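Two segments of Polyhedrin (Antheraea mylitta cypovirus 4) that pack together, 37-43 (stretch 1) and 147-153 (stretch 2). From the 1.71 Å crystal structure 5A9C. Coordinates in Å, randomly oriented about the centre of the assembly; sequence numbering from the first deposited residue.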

ATOM      1  N   MET A  37       0.679  17.331  -9.084  1.00 18.38           N
ATOM      2  CA  MET A  37       0.002  16.049  -9.144  1.00 17.69           C
ATOM      3  C   MET A  37       0.078  15.460 -10.545  1.00 17.96           C
ATOM      4  O   MET A  37       0.072  16.185 -11.541  1.00 22.39           O
ATOM      5  N   MET A  38       0.171  14.137 -10.608  1.00 23.87           N
ATOM      6  CA  MET A  38       0.026  13.411 -11.860  1.00 16.87           C
ATOM      7  C   MET A  38      -1.273  12.624 -11.794  1.00 18.20           C
ATOM      8  O   MET A  38      -1.842  12.440 -10.716  1.00 17.30           O
ATOM      9  N   ARG A  39      -1.758  12.169 -12.942  1.00 17.73           N
ATOM     10  CA  ARG A  39      -3.011  11.435 -12.964  1.00 16.76           C
ATOM     11  C   ARG A  39      -2.959  10.293 -13.957  1.00 13.94           C
ATOM     12  O   ARG A  39      -2.758  10.501 -15.154  1.00 16.43           O
ATOM     13  N   VAL A  40      -3.132   9.081 -13.445  1.00 15.81           N
ATOM     14  CA  VAL A  40      -3.177   7.898 -14.289  1.00 17.08           C
ATOM     15  C   VAL A  40      -4.522   7.225 -14.100  1.00 17.92           C
ATOM     16  O   VAL A  40      -4.974   7.028 -12.972  1.00 18.46           O
ATOM     17  N   VAL A  41      -5.174   6.898 -15.209  1.00 15.79           N
ATOM     18  CA  VAL A  41      -6.466   6.242 -15.148  1.00 15.52           C
ATOM     19  C   VAL A  41      -6.470   4.982 -15.995  1.00 11.99           C
ATOM     20  O   VAL A  41      -6.033   4.991 -17.148  1.00 16.39           O
ATOM     21  N   VAL A  42      -6.963   3.897 -15.410  1.00 14.70           N
ATOM     22  CA  VAL A  42      -7.144   2.650 -16.130  1.00 15.60           C
ATOM     23  C   VAL A  42      -8.635   2.451 -16.381  1.00 17.06           C
ATOM     24  O   VAL A  42      -9.407   2.230 -15.446  1.00 19.22           O
ATOM     25  N   PHE A  43      -9.039   2.552 -17.644  1.00 17.31           N
ATOM     26  CA  PHE A  43     -10.438   2.389 -18.022  1.00 15.27           C
ATOM     27  C   PHE A  43     -10.676   0.963 -18.489  1.00 20.32           C
ATOM     28  O   PHE A  43     -10.152   0.564 -19.524  1.00 18.33           O
ATOM     29  N   LYS A 147      -0.580  -4.314 -14.685  1.00 13.54           N
ATOM     30  CA  LYS A 147       0.446  -3.613 -13.926  1.00 12.20           C
ATOM     31  C   LYS A 147       0.781  -2.307 -14.622  1.00 18.75           C
ATOM     32  O   LYS A 147       0.967  -2.281 -15.839  1.00 17.20           O
ATOM     33  N   VAL A 148       0.842  -1.222 -13.858  1.00 18.16           N
ATOM     34  CA  VAL A 148       1.207   0.076 -14.419  1.00 15.31           C
ATOM     35  C   VAL A 148       2.285   0.746 -13.576  1.00 18.64           C
ATOM     36  O   VAL A 148       2.244   0.699 -12.346  1.00 18.29           O
ATOM     37  N   LEU A 149       3.252   1.357 -14.250  1.00 15.67           N
ATOM     38  CA  LEU A 149       4.266   2.167 -13.586  1.00 14.77           C
ATOM     39  C   LEU A 149       4.351   3.548 -14.224  1.00 17.50           C
ATOM     40  O   LEU A 149       4.491   3.675 -15.439  1.00 16.50           O
ATOM     41  N   ALA A 150       4.267   4.582 -13.397  1.00 17.40           N
ATOM     42  CA  ALA A 150       4.450   5.949 -13.868  1.00 16.38           C
ATOM     43  C   ALA A 150       5.262   6.734 -12.846  1.00 20.73           C
ATOM     44  O   ALA A 150       4.977   6.689 -11.651  1.00 19.06           O
ATOM     45  N   THR A 151       6.283   7.442 -13.318  1.00 19.01           N
ATOM     46  CA  THR A 151       7.149   8.202 -12.426  1.00 22.73           C
ATOM     47  C   THR A 151       7.324   9.636 -12.904  1.00 17.48           C
ATOM     48  O   THR A 151       7.307   9.908 -14.106  1.00 21.82           O
ATOM     49  N   ALA A 152       7.490  10.549 -11.950  1.00 17.47           N
ATOM     50  CA  ALA A 152       7.703  11.956 -12.259  1.00 24.61           C
ATOM     51  C   ALA A 152       9.021  12.141 -12.993  1.00 21.38           C
ATOM     52  O   ALA A 152      10.031  11.532 -12.637  1.00 24.70           O
ATOM     53  N   ARG A 153       9.006  12.990 -14.014  1.00 15.52           N
ATOM     54  CA  ARG A 153      10.194  13.267 -14.806  1.00 22.43           C
ATOM     55  C   ARG A 153      11.272  13.941 -13.960  1.00 38.93           C
ATOM     56  O   ARG A 153      11.044  14.991 -13.362  1.00 29.28           O
TER

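The apolar centre of this contact lies at Val 40, whose side chain touches two residues of the other stretch. Its CA-to-CB bond points toward stretch 2 and chi1 is 172° (t), which leaves both methyl groups available to the facing strand. CG2 of Val 40 comes within 3.9 Å of CB of Ala 150, and CG1 of Val 40 lies 4.2 Å from CG1 of Val 148. Both distances are typical of methyl groups in van der Waals contact. Val 40 and Ala 150 are also in register, with CA of Val 40 and CA of Ala 150 separated by 7.9 Å.

That spacing shows how the two segments are joined. The strand axes approach to 9.0 Å and their N-to-C directions make an angle of 167°, so the strands run nearly antiparallel, but they are too far apart to pair through their backbones. No hydrogen bond crosses the interface. The strands meet mainly through apolar side chains, with no backbone-to-backbone hydrogen bonding between them, and the summed buried surface is a modest 233 Å².

From the centre toward the C-terminal end of stretch 1, the next pair is Val 42 and Val 148. Both CA-to-CB bonds point toward the opposing stretch, and the chi1 angles are -179° (t) and -178° (t). The contact runs from CG2 of Val 42 to CG2 of Val 148 at 4.2 Å. Val 148 therefore uses one methyl for each of its closest valine contacts, CG1 for Val 40 and CG2 for Val 42. The CA atoms of Val 42 and Val 148 are 8.9 Å apart, wider than at Val 40 and Ala 150, where a single CB methyl faces the valine.

At the other end, Met 38 reaches farther along its side chain. Its CB points toward stretch 2, and chi1 -74° (m), chi2 168° (t) and chi3 -70° (m) carry the terminal methyl to Ala 152, where CE of Met 38 lies 3.7 Å from CB of Ala 152, the shortest contact in the set. The CB of Ala 152 points sideways, yet this small side chain still meets the methionine. SD of Met 38 also passes 4.2 Å from the backbone C of Thr 151. Met 38 has the largest area covered by the opposing stretch, 57 Å².

The alternation expected of extended strands accounts for the side chains left out. Those of Arg 39, Val 41, Phe 43 and Lys 147 are out of reach of the other stretch and make no contact with it. In stretch 2, the CA-to-CB bonds of Leu 149 and Thr 151 point away, and Thr 151 contributes through its backbone.

The polar groups consequently lie outside the apolar contact. NE and NH2 of Arg 39 and NZ of Lys 147 are hydrogen-bonded elsewhere in the structure. Arg 153, partly exposed, points its CB sideways and makes no contact with stretch 1. No water or bound group needs to be invoked for the packing described here.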

ATOM      1  CB  MET A  37      -1.458  16.191  -8.707  1.00 19.96           C
ATOM      2  CG  MET A  37      -1.629  16.618  -7.260  1.00 18.54           C
ATOM      3  SD  MET A  37      -0.967  15.415  -6.090  1.00 21.94           S
ATOM      4  CE  MET A  37      -2.128  14.073  -6.315  1.00 25.01           C
ATOM      5  CB  MET A  38       1.215  12.474 -12.088  1.00 18.06           C
ATOM      6  CG  MET A  38       2.498  13.187 -12.490  1.00 16.87           C
ATOM      7  SD  MET A  38       3.943  12.111 -12.403  1.00 21.80           S
ATOM      8  CE  MET A  38       4.094  11.927 -10.629  1.00 26.13           C
ATOM      9  CB  ARG A  39      -4.180  12.368 -13.288  1.00 18.77           C
ATOM     10  CG  ARG A  39      -5.545  11.755 -13.008  1.00 17.73           C
ATOM     11  CD  ARG A  39      -6.628  12.816 -13.052  1.00 19.55           C
ATOM     12  NE  ARG A  39      -7.904  12.320 -12.549  1.00 18.56           N
ATOM     13  CZ  ARG A  39      -8.931  13.102 -12.238  1.00 22.69           C
ATOM     14  NH1 ARG A  39      -8.828  14.419 -12.371  1.00 22.03           N
ATOM     15  NH2 ARG A  39     -10.060  12.573 -11.786  1.00 22.99           N
ATOM     16  CB  VAL A  40      -2.045   6.912 -13.945  1.00 12.13           C
ATOM     17  CG1 VAL A  40      -2.229   5.602 -14.700  1.00 18.58           C
ATOM     18  CG2 VAL A  40      -0.699   7.525 -14.278  1.00 13.43           C
ATOM     19  CB  VAL A  41      -7.597   7.170 -15.619  1.00 18.17           C
ATOM     20  CG1 VAL A  41      -8.947   6.489 -15.434  1.00 15.27           C
ATOM     21  CG2 VAL A  41      -7.549   8.497 -14.861  1.00 13.69           C
ATOM     22  CB  VAL A  42      -6.587   1.454 -15.335  1.00 15.21           C
ATOM     23  CG1 VAL A  42      -6.756   0.160 -16.128  1.00 20.84           C
ATOM     24  CG2 VAL A  42      -5.122   1.684 -14.984  1.00 15.92           C
ATOM     25  CB  PHE A  43     -10.799   3.323 -19.181  1.00 18.46           C
ATOM     26  CG  PHE A  43     -10.746   4.783 -18.843  1.00 19.55           C
ATOM     27  CD1 PHE A  43     -11.817   5.402 -18.222  1.00 20.71           C
ATOM     28  CD2 PHE A  43      -9.642   5.548 -19.188  1.00 18.37           C
ATOM     29  CE1 PHE A  43     -11.780   6.752 -17.930  1.00 16.58           C
ATOM     30  CE2 PHE A  43      -9.598   6.897 -18.900  1.00 17.06           C
ATOM     31  CZ  PHE A  43     -10.672   7.501 -18.273  1.00 18.00           C
ATOM     32  CB  LYS A 147       1.708  -4.469 -13.814  1.00 15.34           C
ATOM     33  CG  LYS A 147       1.567  -5.679 -12.915  1.00 19.92           C
ATOM     34  CD  LYS A 147       2.720  -6.652 -13.116  1.00 15.84           C
ATOM     35  CE  LYS A 147       4.074  -5.983 -12.931  1.00 19.38           C
ATOM     36  NZ  LYS A 147       5.184  -6.910 -13.298  1.00 21.37           N
ATOM     37  CB  VAL A 148      -0.005   1.021 -14.521  1.00 16.03           C
ATOM     38  CG1 VAL A 148       0.401   2.347 -15.157  1.00 16.61           C
ATOM     39  CG2 VAL A 148      -1.127   0.366 -15.318  1.00 17.08           C
ATOM     40  CB  LEU A 149       5.636   1.496 -13.658  1.00 15.46           C
ATOM     41  CG  LEU A 149       6.801   2.373 -13.185  1.00 21.15           C
ATOM     42  CD1 LEU A 149       6.671   2.692 -11.706  1.00 25.79           C
ATOM     43  CD2 LEU A 149       8.136   1.708 -13.469  1.00 32.51           C
ATOM     44  CB  ALA A 150       3.110   6.615 -14.119  1.00 16.83           C
ATOM     45  CB  THR A 151       8.537   7.544 -12.283  1.00 21.91           C
ATOM     46  OG1 THR A 151       9.110   7.345 -13.581  1.00 24.84           O
ATOM     47  CG2 THR A 151       8.421   6.199 -11.578  1.00 24.35           C
ATOM     48  CB  ALA A 152       7.687  12.783 -10.984  1.00 22.28           C
ATOM     49  CB  ARG A 153       9.830  14.139 -16.011  1.00 29.93           C
ATOM     50  CG  ARG A 153      10.941  14.311 -17.027  1.00 44.37           C
ATOM     51  CD  ARG A 153      10.469  15.100 -18.244  1.00 33.34           C
ATOM     52  NE  ARG A 153       9.494  14.363 -19.047  1.00 37.92           N
ATOM     53  CZ  ARG A 153       8.187  14.613 -19.061  1.00 50.76           C
ATOM     54  NH1 ARG A 153       7.682  15.587 -18.316  1.00 50.14           N
ATOM     55  NH2 ARG A 153       7.382  13.891 -19.825  1.00 63.02           N
TER